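Local coordinates for protein glycoside hydrolase family 43 (Halothermothrix orenii, PDB 4QQS) that shows alpha-L-arabinofuranosidase activity and, as a family 43 glycoside hydrolase with a five-bladed beta-propeller fold, probably takes part in breaking down xylan-type polysaccharides, at residues A[70-75]-A[94-99]; A[55-60]-A[83-88]. One frame throughout, in Å; residues are numbered along the deposited sequence. Where two conformers were deposited one is given.

Contact 1: A[70-75]-A[94-99]; sequences DFWAPE and GHLKIA. With NA (sodium ion), chain D.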
loop_
_atom_site.group_PDB
_atom_site.type_symbol
_atom_site.label_atom_id
_atom_site.label_comp_id
_atom_site.label_asym_id
_atom_site.label_seq_id
_atom_site.Cartn_x
_atom_site.Cartn_y
_atom_site.Cartn_z
ATOM N N ASP A 70 0.414 -13.233 -10.557
ATOM C CA ASP A 70 0.315 -12.670 -9.209
ATOM C C ASP A 70 1.077 -11.340 -9.079
ATOM O O ASP A 70 1.819 -11.110 -8.122
ATOM C CB ASP A 70 0.780 -13.682 -8.155
ATOM C CG ASP A 70 -0.122 -14.915 -8.084
ATOM O OD1 ASP A 70 -1.364 -14.764 -8.178
ATOM O OD2 ASP A 70 0.410 -16.036 -7.923
ATOM N N PHE A 71 0.839 -10.456 -10.041
ATOM C CA PHE A 71 1.378 -9.097 -10.020
ATOM C C PHE A 71 0.559 -8.261 -9.045
ATOM O O PHE A 71 -0.609 -7.964 -9.322
ATOM C CB PHE A 71 1.348 -8.487 -11.433
ATOM C CG PHE A 71 2.406 -9.040 -12.345
ATOM C CD1 PHE A 71 2.210 -10.238 -13.029
ATOM C CD2 PHE A 71 3.614 -8.382 -12.520
ATOM C CE1 PHE A 71 3.196 -10.743 -13.844
ATOM C CE2 PHE A 71 4.593 -8.898 -13.340
ATOM C CZ PHE A 71 4.377 -10.074 -13.993
ATOM N N TRP A 72 1.159 -7.913 -7.902
ATOM C CA TRP A 72 0.441 -7.248 -6.820
ATOM C C TRP A 72 1.121 -5.982 -6.330
ATOM O O TRP A 72 2.353 -5.885 -6.275
ATOM C CB TRP A 72 0.290 -8.161 -5.586
ATOM C CG TRP A 72 -0.394 -9.462 -5.801
ATOM C CD1 TRP A 72 -1.224 -9.815 -6.825
ATOM C CD2 TRP A 72 -0.273 -10.612 -4.961
ATOM N NE1 TRP A 72 -1.624 -11.128 -6.673
ATOM C CE2 TRP A 72 -1.041 -11.641 -5.539
ATOM C CE3 TRP A 72 0.415 -10.873 -3.778
ATOM C CZ2 TRP A 72 -1.141 -12.911 -4.967
ATOM C CZ3 TRP A 72 0.320 -12.136 -3.219
ATOM C CH2 TRP A 72 -0.447 -13.138 -3.814
ATOM N N ALA A 73 0.266 -5.056 -5.902
ATOM C CA ALA A 73 0.572 -3.950 -4.982
ATOM C C ALA A 73 1.758 -3.085 -5.404
ATOM O O ALA A 73 2.784 -3.026 -4.717
ATOM C CB ALA A 73 0.718 -4.468 -3.552
ATOM N N PRO A 74 1.590 -2.367 -6.518
ATOM C CA PRO A 74 2.627 -1.467 -7.008
ATOM C C PRO A 74 2.671 -0.181 -6.196
ATOM O O PRO A 74 1.622 0.317 -5.777
ATOM C CB PRO A 74 2.161 -1.167 -8.430
ATOM C CG PRO A 74 0.676 -1.178 -8.321
ATOM C CD PRO A 74 0.371 -2.301 -7.337
ATOM N N GLU A 75 3.859 0.369 -6.007
ATOM C CA GLU A 75 3.998 1.682 -5.387
ATOM C C GLU A 75 5.046 2.452 -6.154
ATOM O O GLU A 75 6.033 1.873 -6.602
ATOM C CB GLU A 75 4.418 1.576 -3.939
ATOM C CG GLU A 75 3.439 0.870 -3.057
ATOM C CD GLU A 75 3.626 1.269 -1.580
ATOM O OE1 GLU A 75 4.457 2.144 -1.274
ATOM O OE2 GLU A 75 2.951 0.706 -0.709
ATOM N N GLY A 94 8.405 -20.262 -8.234
ATOM C CA GLY A 94 7.200 -20.317 -7.429
ATOM C C GLY A 94 7.141 -19.369 -6.243
ATOM O O GLY A 94 6.117 -19.296 -5.579
ATOM N N HIS A 95 8.229 -18.663 -5.957
ATOM C CA HIS A 95 8.236 -17.709 -4.850
ATOM C C HIS A 95 7.797 -16.324 -5.313
ATOM O O HIS A 95 8.150 -15.896 -6.410
ATOM C CB HIS A 95 9.642 -17.592 -4.240
ATOM C CG HIS A 95 10.190 -18.881 -3.723
ATOM N ND1 HIS A 95 9.623 -19.564 -2.670
ATOM C CD2 HIS A 95 11.271 -19.603 -4.104
ATOM C CE1 HIS A 95 10.328 -20.657 -2.430
ATOM N NE2 HIS A 95 11.332 -20.704 -3.288
ATOM N N LEU A 96 7.016 -15.640 -4.485
ATOM C CA LEU A 96 6.694 -14.231 -4.712
ATOM C C LEU A 96 7.903 -13.387 -4.350
ATOM O O LEU A 96 8.482 -13.582 -3.281
ATOM C CB LEU A 96 5.514 -13.796 -3.849
ATOM C CG LEU A 96 4.228 -14.590 -4.092
ATOM C CD1 LEU A 96 3.194 -14.241 -3.050
ATOM C CD2 LEU A 96 3.697 -14.352 -5.493
ATOM N N LYS A 97 8.290 -12.452 -5.211
ATOM C CA LYS A 97 9.456 -11.612 -4.961
ATOM C C LYS A 97 9.151 -10.179 -5.336
ATOM O O LYS A 97 8.341 -9.896 -6.222
ATOM C CB LYS A 97 10.669 -12.114 -5.752
ATOM C CG LYS A 97 10.969 -13.596 -5.546
ATOM C CD LYS A 97 12.127 -14.098 -6.400
ATOM C CE LYS A 97 12.201 -15.610 -6.346
ATOM N NZ LYS A 97 13.211 -16.151 -7.296
ATOM N N ILE A 98 9.824 -9.278 -4.631
ATOM C CA ILE A 98 9.760 -7.858 -4.921
ATOM C C ILE A 98 10.708 -7.528 -6.073
ATOM O O ILE A 98 11.790 -8.121 -6.184
ATOM C CB ILE A 98 10.079 -7.089 -3.635
ATOM C CG1 ILE A 98 8.893 -7.254 -2.678
ATOM C CG2 ILE A 98 10.386 -5.614 -3.891
ATOM C CD1 ILE A 98 9.249 -7.019 -1.229
ATOM N N ALA A 99 10.270 -6.607 -6.930
ATOM C CA ALA A 99 11.039 -6.093 -8.049
ATOM C C ALA A 99 11.015 -4.569 -8.024
ATOM O O ALA A 99 10.104 -3.950 -7.464
ATOM C CB ALA A 99 10.457 -6.593 -9.359
HETATM NA NA NA D . 1.378 -0.618 -0.351
HETATM O O HOH W 1 2.509 -2.078 -1.631
HETATM O O HOH W 2 -0.160 0.103 1.619
HETATM O O HOH W 3 0.272 0.504 -1.827
HETATM O O HOH W 4 2.729 -1.770 1.224
#
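Leu96 meets Trp72 and Asp70 with one methyl each. Its CD1 reaches the benzo end of the indole, 3.6 Å from CZ3 and 3.9 Å from CH2 of Trp72, and the two side chains cross at about a right angle. The other branch, CD2, lies 4.0 Å from CB of Asp70, so the fork of the leucine spans two residues of the facing segment. With CG beside its backbone N (chi1 -57°), Trp72 swings the indole back toward Asp70. The carbonyl oxygen of Asp70 stands 3.5 Å above the plane of that indole, displaced toward its rim. The acid end of Asp70 is engaged elsewhere, OD2 forming a salt bridge with Arg90, while Leu96 also packs on Ile125.

Beyond Trp72 the chain passes through Ala73 and reaches Glu75, whose extended side chain brings OE2 to 2.1 Å from the sodium ion. His256 and four waters complete six ligands; water 1 also donates to the carbonyl oxygen of Ala73 at 3.2 Å, tying the ion to the backbone as well. OE1 of Glu75 is hydrogen-bonded to His128, which should restrain the rotation of the carboxylate.

The side chain of Trp72 comes to about 3 Å from a bound HEPES molecule and about 5 Å from the side chain of Asp17, the predicted proton acceptor. Within one four-stranded propeller blade, the start of the innermost strand, 72-79, thus meets the start of the third, 96-103, with Trp72 beside the predicted catalytic residues and Glu75 leading to the central sodium ion.

Contact 2: A[55-60]-A[83-88]; sequences LALDSY and FYMTYS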
loop_
_atom_site.group_PDB
_atom_site.type_symbol
_atom_site.label_atom_id
_atom_site.label_comp_id
_atom_site.label_asym_id
_atom_site.label_seq_id
_atom_site.Cartn_x
_atom_site.Cartn_y
_atom_site.Cartn_z
ATOM N N LEU A 55 -1.540 0.435 -18.989
ATOM C CA LEU A 55 -0.564 -0.254 -18.147
ATOM C C LEU A 55 0.693 0.587 -17.981
ATOM O O LEU A 55 1.466 0.771 -18.923
ATOM C CB LEU A 55 -0.192 -1.628 -18.715
ATOM C CG LEU A 55 -1.288 -2.695 -18.749
ATOM C CD1 LEU A 55 -0.765 -3.971 -19.399
ATOM C CD2 LEU A 55 -1.832 -2.996 -17.370
ATOM N N ALA A 56 0.916 1.063 -16.764
ATOM C CA ALA A 56 2.158 1.754 -16.431
ATOM C C ALA A 56 3.348 0.803 -16.439
ATOM O O ALA A 56 4.437 1.169 -16.870
ATOM C CB ALA A 56 2.033 2.404 -15.066
ATOM N N LEU A 57 3.130 -0.406 -15.935
ATOM C CA LEU A 57 4.117 -1.482 -15.951
ATOM C C LEU A 57 3.440 -2.671 -16.624
ATOM O O LEU A 57 2.373 -3.118 -16.202
ATOM C CB LEU A 57 4.551 -1.816 -14.516
ATOM C CG LEU A 57 5.510 -2.927 -14.085
ATOM C CD1 LEU A 57 5.042 -4.314 -14.479
ATOM C CD2 LEU A 57 6.892 -2.659 -14.598
ATOM N N ASP A 58 4.060 -3.147 -17.692
ATOM C CA ASP A 58 3.583 -4.291 -18.436
ATOM C C ASP A 58 4.733 -5.277 -18.472
ATOM O O ASP A 58 5.773 -4.984 -19.050
ATOM C CB ASP A 58 3.193 -3.842 -19.851
ATOM C CG ASP A 58 2.544 -4.942 -20.674
ATOM O OD1 ASP A 58 2.445 -6.084 -20.177
ATOM O OD2 ASP A 58 2.148 -4.664 -21.833
ATOM N N SER A 59 4.574 -6.440 -17.857
ATOM C CA SER A 59 5.635 -7.424 -17.898
ATOM C C SER A 59 5.888 -7.906 -19.325
ATOM O O SER A 59 6.960 -8.443 -19.588
ATOM C CB SER A 59 5.332 -8.601 -16.971
ATOM O OG SER A 59 4.191 -9.326 -17.391
ATOM N N TYR A 60 4.921 -7.706 -20.232
ATOM C CA TYR A 60 5.075 -8.093 -21.631
ATOM C C TYR A 60 5.778 -7.017 -22.444
ATOM O O TYR A 60 6.112 -7.249 -23.594
ATOM C CB TYR A 60 3.724 -8.376 -22.286
ATOM C CG TYR A 60 2.893 -9.483 -21.661
ATOM C CD1 TYR A 60 3.375 -10.277 -20.622
ATOM C CD2 TYR A 60 1.608 -9.726 -22.125
ATOM C CE1 TYR A 60 2.591 -11.272 -20.066
ATOM C CE2 TYR A 60 0.824 -10.712 -21.578
ATOM C CZ TYR A 60 1.318 -11.481 -20.551
ATOM O OH TYR A 60 0.524 -12.467 -20.014
ATOM N N PHE A 83 10.936 8.306 -11.616
ATOM C CA PHE A 83 9.937 7.507 -10.922
ATOM C C PHE A 83 10.430 6.092 -10.740
ATOM O O PHE A 83 10.915 5.476 -11.679
ATOM C CB PHE A 83 8.609 7.532 -11.680
ATOM C CG PHE A 83 8.068 8.914 -11.853
ATOM C CD1 PHE A 83 8.470 9.705 -12.918
ATOM C CD2 PHE A 83 7.213 9.457 -10.914
ATOM C CE1 PHE A 83 8.005 10.996 -13.049
ATOM C CE2 PHE A 83 6.741 10.750 -11.051
ATOM C CZ PHE A 83 7.140 11.510 -12.118
ATOM N N TYR A 84 10.313 5.587 -9.518
ATOM C CA TYR A 84 10.659 4.210 -9.191
ATOM C C TYR A 84 9.411 3.487 -8.719
ATOM O O TYR A 84 8.697 3.975 -7.854
ATOM C CB TYR A 84 11.710 4.138 -8.087
ATOM C CG TYR A 84 13.088 4.573 -8.505
ATOM C CD1 TYR A 84 13.457 5.900 -8.464
ATOM C CD2 TYR A 84 14.033 3.645 -8.918
ATOM C CE1 TYR A 84 14.718 6.302 -8.821
ATOM C CE2 TYR A 84 15.304 4.042 -9.291
ATOM C CZ TYR A 84 15.640 5.375 -9.236
ATOM O OH TYR A 84 16.902 5.802 -9.587
ATOM N N MET A 85 9.176 2.311 -9.294
ATOM C CA MET A 85 8.068 1.456 -8.924
ATOM C C MET A 85 8.587 0.183 -8.275
ATOM O O MET A 85 9.440 -0.496 -8.829
ATOM C CB MET A 85 7.245 1.065 -10.147
ATOM C CG MET A 85 6.038 0.185 -9.810
ATOM S SD MET A 85 5.094 -0.380 -11.238
ATOM C CE MET A 85 4.292 1.132 -11.759
ATOM N N THR A 86 8.061 -0.138 -7.103
ATOM C CA THR A 86 8.215 -1.464 -6.540
ATOM C C THR A 86 6.929 -2.235 -6.768
ATOM O O THR A 86 5.845 -1.654 -6.867
ATOM C CB THR A 86 8.518 -1.422 -5.024
ATOM O OG1 THR A 86 7.552 -0.600 -4.361
ATOM C CG2 THR A 86 9.912 -0.884 -4.753
ATOM N N TYR A 87 7.054 -3.552 -6.846
ATOM C CA TYR A 87 5.908 -4.429 -6.993
ATOM C C TYR A 87 6.365 -5.831 -6.672
ATOM O O TYR A 87 7.567 -6.079 -6.535
ATOM C CB TYR A 87 5.327 -4.364 -8.409
ATOM C CG TYR A 87 6.222 -4.857 -9.532
ATOM C CD1 TYR A 87 7.148 -4.020 -10.142
ATOM C CD2 TYR A 87 6.112 -6.155 -10.018
ATOM C CE1 TYR A 87 7.924 -4.450 -11.209
ATOM C CE2 TYR A 87 6.879 -6.595 -11.082
ATOM C CZ TYR A 87 7.785 -5.741 -11.672
ATOM O OH TYR A 87 8.521 -6.211 -12.738
ATOM N N SER A 88 5.429 -6.778 -6.615
ATOM C CA SER A 88 5.812 -8.174 -6.511
ATOM C C SER A 88 5.092 -8.997 -7.565
ATOM O O SER A 88 4.042 -8.609 -8.073
ATOM C CB SER A 88 5.578 -8.726 -5.099
ATOM O OG SER A 88 4.207 -8.719 -4.751
#
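One face of the Tyr87 ring carries Leu57, whose CD1 stands 4.2 Å above the ring plane, displaced toward the rim. CG of Leu57 also lies over this face, and its CD2 is 4.0 Å from CE1 of Tyr87, so the whole isobutyl fork is laid against the CE1 side of the phenol. Leucine and tyrosine side chains cross at about a right angle. The ring of Phe39 meets that of Tyr87 with planes at about 60°, and the phenol hydroxyl is hydrogen-bonded to OD1 of Asn112, which fixes the polar end of an otherwise apolar group.

Two residues before the tyrosine on the same strand, Met85 reaches across to the base of Leu57: its SD is 3.6 Å from CB of Leu57. The methionine chain runs straight out from the strand until chi3 bends it (-72°), turning CE toward Ala56, whose CB it approaches to 4.2 Å.

This is packing between adjacent blades of the five-bladed propeller: strand 51-58, the outermost of its four-stranded antiparallel sheet, lies against strand 82-90 of the sheet that follows in the chain. A classic beta bulge sets Ala56 and Leu57 together opposite Phe39 of the neighbouring strand, and the chain turns a corner there. As a result, two consecutive side chains point at the neighbouring blade, Ala56 to the methionine methyl and Leu57 to both the sulfur and the tyrosine.

Just past the bulge, Asp58 closes an Asx turn. Its OD1 accepts from the backbone N of Tyr60 at 3.0 Å, with the donor well above the carboxylate plane, 63° out of it. OD2 of the same carboxylate forms a salt bridge with Arg37.

How the contacts relate
Both contacts involve the sheet that starts with strand 72-79, but contact 1 links two strands of that one blade, across the intervening strand 82-90, whereas contact 2 joins this second strand, 82-90, to the preceding blade. Backbone pairing knits them: Ala99 N to Tyr87 O (2.8 Å) and Glu75 O to Thr86 N (2.9 Å) are probable hydrogen bonds, and CZ of Phe71 packs on CB of Ser59 at 3.5 Å. Contact 2 is fully buried and apolar where the segments meet. Contact 1, partly buried and smaller, is also apolar between its segments, but 70-75 carries the sodium ligand Glu75, and Trp72 lies near the predicted catalytic residues.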